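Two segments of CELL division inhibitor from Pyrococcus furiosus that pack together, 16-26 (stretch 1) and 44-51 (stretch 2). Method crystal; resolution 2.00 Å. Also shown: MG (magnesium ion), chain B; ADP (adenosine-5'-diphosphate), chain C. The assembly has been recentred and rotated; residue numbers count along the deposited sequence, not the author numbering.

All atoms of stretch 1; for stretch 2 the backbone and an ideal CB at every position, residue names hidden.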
ATOM      1  N   LYS A  16       1.431   5.851   1.307  1.00 15.69           N
ATOM      2  CA  LYS A  16       0.783   4.551   1.152  1.00 14.89           C
ATOM      3  C   LYS A  16       0.776   4.028  -0.283  1.00 14.35           C
ATOM      4  O   LYS A  16       1.151   2.882  -0.537  1.00 13.45           O
ATOM      5  CB  LYS A  16      -0.649   4.612   1.699  1.00 15.63           C
ATOM      6  CG  LYS A  16      -0.705   4.785   3.213  1.00 16.35           C
ATOM      7  CD  LYS A  16      -2.132   4.901   3.741  1.00 17.19           C
ATOM      8  CE  LYS A  16      -2.737   6.275   3.473  1.00 17.69           C
ATOM      9  NZ  LYS A  16      -3.017   6.521   2.032  1.00 17.85           N
ATOM     10  N   THR A  17       0.344   4.854  -1.226  1.00 13.33           N
ATOM     11  CA  THR A  17       0.315   4.409  -2.613  1.00 12.28           C
ATOM     12  C   THR A  17       1.725   4.162  -3.129  1.00 11.89           C
ATOM     13  O   THR A  17       1.972   3.181  -3.838  1.00 10.93           O
ATOM     14  CB  THR A  17      -0.410   5.432  -3.501  1.00 12.19           C
ATOM     15  OG1 THR A  17      -1.773   5.508  -3.083  1.00 11.99           O
ATOM     16  CG2 THR A  17      -0.380   5.001  -4.971  1.00 11.16           C
ATOM     17  N   THR A  18       2.651   5.042  -2.753  1.00 12.07           N
ATOM     18  CA  THR A  18       4.047   4.925  -3.163  1.00 12.27           C
ATOM     19  C   THR A  18       4.673   3.634  -2.629  1.00 12.80           C
ATOM     20  O   THR A  18       5.384   2.929  -3.351  1.00 11.98           O
ATOM     21  CB  THR A  18       4.874   6.128  -2.666  1.00 12.42           C
ATOM     22  OG1 THR A  18       4.363   7.337  -3.245  1.00 12.97           O
ATOM     23  CG2 THR A  18       6.337   5.972  -3.055  1.00 11.92           C
ATOM     24  N   VAL A  19       4.415   3.326  -1.362  1.00 12.60           N
ATOM     25  CA  VAL A  19       4.950   2.107  -0.771  1.00 12.90           C
ATOM     26  C   VAL A  19       4.290   0.896  -1.430  1.00 12.57           C
ATOM     27  O   VAL A  19       4.966  -0.065  -1.785  1.00 12.87           O
ATOM     28  CB  VAL A  19       4.711   2.075   0.757  1.00 13.64           C
ATOM     29  CG1 VAL A  19       5.063   0.703   1.328  1.00 13.97           C
ATOM     30  CG2 VAL A  19       5.568   3.136   1.422  1.00 13.79           C
ATOM     31  N   THR A  20       2.972   0.948  -1.608  1.00 11.97           N
ATOM     32  CA  THR A  20       2.262  -0.163  -2.238  1.00 11.27           C
ATOM     33  C   THR A  20       2.849  -0.470  -3.617  1.00 11.09           C
ATOM     34  O   THR A  20       3.184  -1.616  -3.919  1.00 10.36           O
ATOM     35  CB  THR A  20       0.759   0.145  -2.426  1.00 11.38           C
ATOM     36  OG1 THR A  20       0.154   0.420  -1.154  1.00 10.91           O
ATOM     37  CG2 THR A  20       0.058  -1.048  -3.064  1.00 11.67           C
ATOM     38  N   ALA A  21       2.958   0.560  -4.452  1.00 11.03           N
ATOM     39  CA  ALA A  21       3.487   0.409  -5.806  1.00 11.31           C
ATOM     40  C   ALA A  21       4.938  -0.075  -5.854  1.00 11.30           C
ATOM     41  O   ALA A  21       5.249  -1.033  -6.564  1.00 10.69           O
ATOM     42  CB  ALA A  21       3.353   1.728  -6.567  1.00 10.88           C
ATOM     43  N   ASN A  22       5.829   0.579  -5.112  1.00 11.50           N
ATOM     44  CA  ASN A  22       7.232   0.174  -5.121  1.00 12.07           C
ATOM     45  C   ASN A  22       7.466  -1.208  -4.514  1.00 12.70           C
ATOM     46  O   ASN A  22       8.253  -1.994  -5.043  1.00 12.41           O
ATOM     47  CB  ASN A  22       8.106   1.210  -4.408  1.00 11.51           C
ATOM     48  CG  ASN A  22       8.363   2.442  -5.263  1.00 11.85           C
ATOM     49  OD1 ASN A  22       7.580   3.394  -5.259  1.00 13.04           O
ATOM     50  ND2 ASN A  22       9.454   2.419  -6.015  1.00 10.22           N
ATOM     51  N   LEU A  23       6.787  -1.507  -3.410  1.00 13.09           N
ATOM     52  CA  LEU A  23       6.940  -2.812  -2.774  1.00 13.53           C
ATOM     53  C   LEU A  23       6.433  -3.903  -3.721  1.00 13.52           C
ATOM     54  O   LEU A  23       7.034  -4.971  -3.831  1.00 13.19           O
ATOM     55  CB  LEU A  23       6.171  -2.858  -1.447  1.00 14.08           C
ATOM     56  CG  LEU A  23       6.263  -4.157  -0.634  1.00 14.84           C
ATOM     57  CD1 LEU A  23       7.729  -4.504  -0.366  1.00 14.98           C
ATOM     58  CD2 LEU A  23       5.501  -3.984   0.677  1.00 15.54           C
ATOM     59  N   SER A  24       5.327  -3.629  -4.411  1.00 13.19           N
ATOM     60  CA  SER A  24       4.770  -4.592  -5.357  1.00 12.93           C
ATOM     61  C   SER A  24       5.789  -4.960  -6.430  1.00 13.04           C
ATOM     62  O   SER A  24       6.018  -6.143  -6.710  1.00 12.37           O
ATOM     63  CB  SER A  24       3.525  -4.024  -6.046  1.00 13.73           C
ATOM     64  OG  SER A  24       2.436  -3.910  -5.152  1.00 13.71           O
ATOM     65  N   VAL A  25       6.389  -3.941  -7.040  1.00 12.77           N
ATOM     66  CA  VAL A  25       7.366  -4.157  -8.095  1.00 13.28           C
ATOM     67  C   VAL A  25       8.626  -4.839  -7.561  1.00 13.38           C
ATOM     68  O   VAL A  25       9.176  -5.729  -8.214  1.00 13.43           O
ATOM     69  CB  VAL A  25       7.744  -2.824  -8.789  1.00 13.38           C
ATOM     70  CG1 VAL A  25       8.767  -3.077  -9.890  1.00 14.28           C
ATOM     71  CG2 VAL A  25       6.492  -2.178  -9.393  1.00 12.99           C
ATOM     72  N   ALA A  26       9.079  -4.426  -6.381  1.00 13.13           N
ATOM     73  CA  ALA A  26      10.265  -5.025  -5.777  1.00 13.83           C
ATOM     74  C   ALA A  26      10.029  -6.519  -5.536  1.00 13.87           C
ATOM     75  O   ALA A  26      10.866  -7.352  -5.885  1.00 14.11           O
ATOM     76  CB  ALA A  26      10.602  -4.324  -4.462  1.00 13.53           C
ATOM     77  N   UNK A  44      -8.601   7.013  -5.950  1.00 18.79           N
ATOM     78  CA  UNK A  44      -7.920   5.944  -6.670  1.00 19.13           C
ATOM     79  C   UNK A  44      -6.727   6.487  -7.447  1.00 19.30           C
ATOM     80  O   UNK A  44      -6.901   7.251  -8.392  1.00 20.44           O
ATOM     81  CB  UNK A  44      -8.890   5.235  -7.618  1.00 19.13           C
ATOM     82  N   UNK A  45      -5.520   6.096  -7.038  1.00 19.36           N
ATOM     83  CA  UNK A  45      -4.289   6.543  -7.694  1.00 19.22           C
ATOM     84  C   UNK A  45      -3.361   5.378  -8.051  1.00 17.76           C
ATOM     85  O   UNK A  45      -2.535   5.495  -8.950  1.00 16.99           O
ATOM     86  CB  UNK A  45      -3.549   7.531  -6.791  1.00 19.22           C
ATOM     87  N   UNK A  46      -3.499   4.262  -7.340  1.00 16.44           N
ATOM     88  CA  UNK A  46      -2.626   3.106  -7.540  1.00 15.18           C
ATOM     89  C   UNK A  46      -2.419   2.634  -8.978  1.00 15.09           C
ATOM     90  O   UNK A  46      -1.284   2.509  -9.430  1.00 14.70           O
ATOM     91  CB  UNK A  46      -3.186   1.934  -6.732  1.00 15.18           C
ATOM     92  N   UNK A  47      -3.506   2.365  -9.690  1.00 15.29           N
ATOM     93  CA  UNK A  47      -3.411   1.897 -11.071  1.00 15.92           C
ATOM     94  C   UNK A  47      -2.585   2.849 -11.940  1.00 15.99           C
ATOM     95  O   UNK A  47      -1.745   2.415 -12.730  1.00 15.43           O
ATOM     96  CB  UNK A  47      -4.811   1.733 -11.665  1.00 15.92           C
ATOM     97  N   UNK A  48      -2.819   4.147 -11.783  1.00 16.23           N
ATOM     98  CA  UNK A  48      -2.101   5.155 -12.561  1.00 16.29           C
ATOM     99  C   UNK A  48      -0.603   5.117 -12.242  1.00 15.38           C
ATOM    100  O   UNK A  48       0.244   5.204 -13.135  1.00 14.82           O
ATOM    101  CB  UNK A  48      -2.668   6.548 -12.282  1.00 16.29           C
ATOM    102  N   UNK A  49      -0.286   4.989 -10.961  1.00 14.57           N
ATOM    103  CA  UNK A  49       1.101   4.935 -10.514  1.00 14.69           C
ATOM    104  C   UNK A  49       1.799   3.675 -11.040  1.00 14.18           C
ATOM    105  O   UNK A  49       3.024   3.632 -11.156  1.00 14.16           O
ATOM    106  CB  UNK A  49       1.166   4.978  -8.986  1.00 14.69           C
ATOM    107  N   UNK A  50       1.017   2.656 -11.376  1.00 13.72           N
ATOM    108  CA  UNK A  50       1.588   1.421 -11.912  1.00 14.27           C
ATOM    109  C   UNK A  50       1.528   1.387 -13.441  1.00 14.49           C
ATOM    110  O   UNK A  50       1.850   0.375 -14.064  1.00 15.14           O
ATOM    111  CB  UNK A  50       0.854   0.209 -11.335  1.00 14.27           C
ATOM    112  N   UNK A  51       1.104   2.491 -14.046  1.00 14.73           N
ATOM    113  CA  UNK A  51       1.057   2.555 -15.501  1.00 15.31           C
ATOM    114  C   UNK A  51      -0.133   1.929 -16.207  1.00 15.56           C
ATOM    115  O   UNK A  51      -0.107   1.765 -17.424  1.00 15.16           O
ATOM    116  CB  UNK A  51       2.323   1.892 -16.047  1.00 15.31           C
TER
HETATM  117 MG    MG B 239      -2.672   7.100  -1.950  1.00 24.28          MG
HETATM  118  PB  ADP C 238      -0.616   8.660   0.163  1.00 18.51           P
HETATM  119  O1B ADP C 238      -1.662   9.662   0.186  1.00 18.62           O
HETATM  120  O2B ADP C 238      -0.229   8.309   1.538  1.00 17.61           O
HETATM  121  O3B ADP C 238      -0.929   7.283  -0.704  1.00 17.20           O
HETATM  122  PA  ADP C 238       1.387   9.035  -1.800  1.00 18.69           P
HETATM  123  O1A ADP C 238       0.624   9.317  -2.966  1.00 17.45           O
HETATM  124  O2A ADP C 238       1.974   7.721  -1.797  1.00 18.14           O
HETATM  125  O3A ADP C 238       0.640   9.274  -0.501  1.00 18.24           O
HETATM  126  O5' ADP C 238       2.503  10.042  -1.781  1.00 17.70           O
HETATM  127  C5' ADP C 238       2.286  11.506  -1.784  1.00 18.36           C
HETATM  128  C4' ADP C 238       3.247  12.208  -2.674  1.00 18.67           C
HETATM  129  O4' ADP C 238       4.580  12.261  -2.090  1.00 19.06           O
HETATM  130  C3' ADP C 238       3.456  11.568  -4.010  1.00 19.08           C
HETATM  131  O3' ADP C 238       3.423  12.549  -5.043  1.00 19.96           O
HETATM  132  C2' ADP C 238       4.805  10.917  -3.975  1.00 18.91           C
HETATM  133  O2' ADP C 238       5.510  10.876  -5.214  1.00 18.49           O
HETATM  134  C1' ADP C 238       5.571  11.684  -2.983  1.00 18.98           C
HETATM  135  N9  ADP C 238       6.439  10.852  -2.105  1.00 18.66           N
HETATM  136  C8  ADP C 238       6.166   9.767  -1.257  1.00 18.53           C
HETATM  137  N7  ADP C 238       7.192   9.270  -0.627  1.00 18.53           N
HETATM  138  C5  ADP C 238       8.236  10.055  -1.062  1.00 18.56           C
HETATM  139  C6  ADP C 238       9.629  10.047  -0.767  1.00 18.87           C
HETATM  140  N6  ADP C 238      10.122   9.147   0.084  1.00 18.65           N
HETATM  141  N1  ADP C 238      10.443  10.997  -1.388  1.00 18.76           N
HETATM  142  C2  ADP C 238       9.912  11.909  -2.259  1.00 19.29           C
HETATM  143  N3  ADP C 238       8.602  11.986  -2.596  1.00 18.62           N
HETATM  144  C4  ADP C 238       7.809  11.033  -1.967  1.00 18.86           C

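At position 44 the CA-to-CB bond points away from stretch 1, and nothing of that stretch lies within 5.5 Å of the ideal CB. The contact therefore sets no requirement, and many side chains would do; the residue is alanine.

Position 45 directly precedes a helical run, with phi/psi of -129/-24. Its CB points toward stretch 1, 4.4 Å from Thr17 CG2, while the magnesium held by Thr17 OG1 at 2.1 Å lies farther along. A polar side chain of modest length, such as Asp, Asn or Ser, would suit this setting. The residue is Asn45. Although it occupies the N-cap position, its side chain makes no capping bond; instead ND2 donates to water 2 at 3.0 Å, and that water binds the magnesium at 2.4 Å.

Position 46 is helical, and its CB points sideways, 4.5 Å from Thr17 CG2. Stretch 1 offers methyl groups here, from Thr17, Thr20 and Ala21. The hydroxyl of Thr20 is already engaged, OG1 donating to Lys16 O at 2.7 Å, so an apolar chain long enough to turn inward is favoured: Leu, Met or perhaps Ile. Leu46, with chi1 t and chi2 p, brings CD1 to 3.8 Å from Thr20 CG2 and 4.2 Å from Ala21 CB. Its backbone is close too, CA lying 3.9 Å from Thr17 CG2.

Positions 47 and 48 have ideal CBs with no stretch 1 atom within 5.5 Å. The first points away and the second is out of reach, so the contact discriminates little; they are Ser47 and Leu48.

Position 49 points toward stretch 1, its ideal CB 4.3 Å from Thr17 CG2 and 4.6 Å from Ala21 CB. With so little depth between, a compact apolar group such as Val, Ala or Ile fits best. Val49 (chi1 t) uses both branches: CG1 lies 3.5 Å from Ala21 CB, and CG2 lies 4.0 Å from Thr17 CG2.

Position 50 is the first to leave helical phi/psi. Its CB points sideways with no stretch 1 atom within 5.5 Å, yet the methyls of Ala21 and Val25 lie beyond, within range of a longer apolar chain such as Leu or Met. Leu50, chi1 m and chi2 t, reaches inward, placing CD2 3.9 Å from Ala21 CB and 4.2 Å from Val25 CG2.

Position 51 has phi/psi of 81/11, where a CB would jam against the preceding carbonyl oxygen. The backbone alone calls for glycine, and Gly51 is found.

Stretch 2, residues 44-51: ANLSLVLG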
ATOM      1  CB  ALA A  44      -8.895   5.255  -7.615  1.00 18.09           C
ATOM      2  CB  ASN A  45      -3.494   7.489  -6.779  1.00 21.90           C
ATOM      3  CG  ASN A  45      -4.210   8.796  -6.504  1.00 24.49           C
ATOM      4  OD1 ASN A  45      -4.521   9.555  -7.422  1.00 26.85           O
ATOM      5  ND2 ASN A  45      -4.464   9.073  -5.229  1.00 26.63           N
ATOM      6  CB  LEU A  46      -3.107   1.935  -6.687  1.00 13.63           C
ATOM      7  CG  LEU A  46      -2.175   0.723  -6.657  1.00 13.24           C
ATOM      8  CD1 LEU A  46      -0.814   1.125  -6.090  1.00 12.23           C
ATOM      9  CD2 LEU A  46      -2.807  -0.374  -5.806  1.00 12.76           C
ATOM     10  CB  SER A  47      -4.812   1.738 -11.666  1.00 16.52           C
ATOM     11  OG  SER A  47      -4.782   0.977 -12.861  1.00 17.69           O
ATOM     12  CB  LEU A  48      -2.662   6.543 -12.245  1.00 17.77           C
ATOM     13  CG  LEU A  48      -2.801   7.523 -13.411  1.00 19.94           C
ATOM     14  CD1 LEU A  48      -1.470   7.646 -14.134  1.00 21.31           C
ATOM     15  CD2 LEU A  48      -3.885   7.035 -14.375  1.00 20.57           C
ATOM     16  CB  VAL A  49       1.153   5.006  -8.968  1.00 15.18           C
ATOM     17  CG1 VAL A  49       2.495   4.552  -8.446  1.00 17.20           C
ATOM     18  CG2 VAL A  49       0.884   6.445  -8.529  1.00 15.60           C
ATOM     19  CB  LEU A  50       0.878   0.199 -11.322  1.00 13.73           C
ATOM     20  CG  LEU A  50       1.241  -0.100  -9.861  1.00 14.25           C
ATOM     21  CD1 LEU A  50       0.369  -1.225  -9.321  1.00 13.70           C
ATOM     22  CD2 LEU A  50       2.716  -0.476  -9.775  1.00 14.30           C
TER
HETATM   23  O   HOH W   1      -3.642   5.486  -0.419  1.00 20.86           O
HETATM   24  O   HOH W   2      -4.609   6.845  -3.287  1.00 14.47           O
HETATM   25  O   HOH W   3      -1.986   8.742  -3.552  1.00 17.09           O
HETATM   26  O   HOH W   4      -4.057   8.869  -0.865  1.00 16.02           O
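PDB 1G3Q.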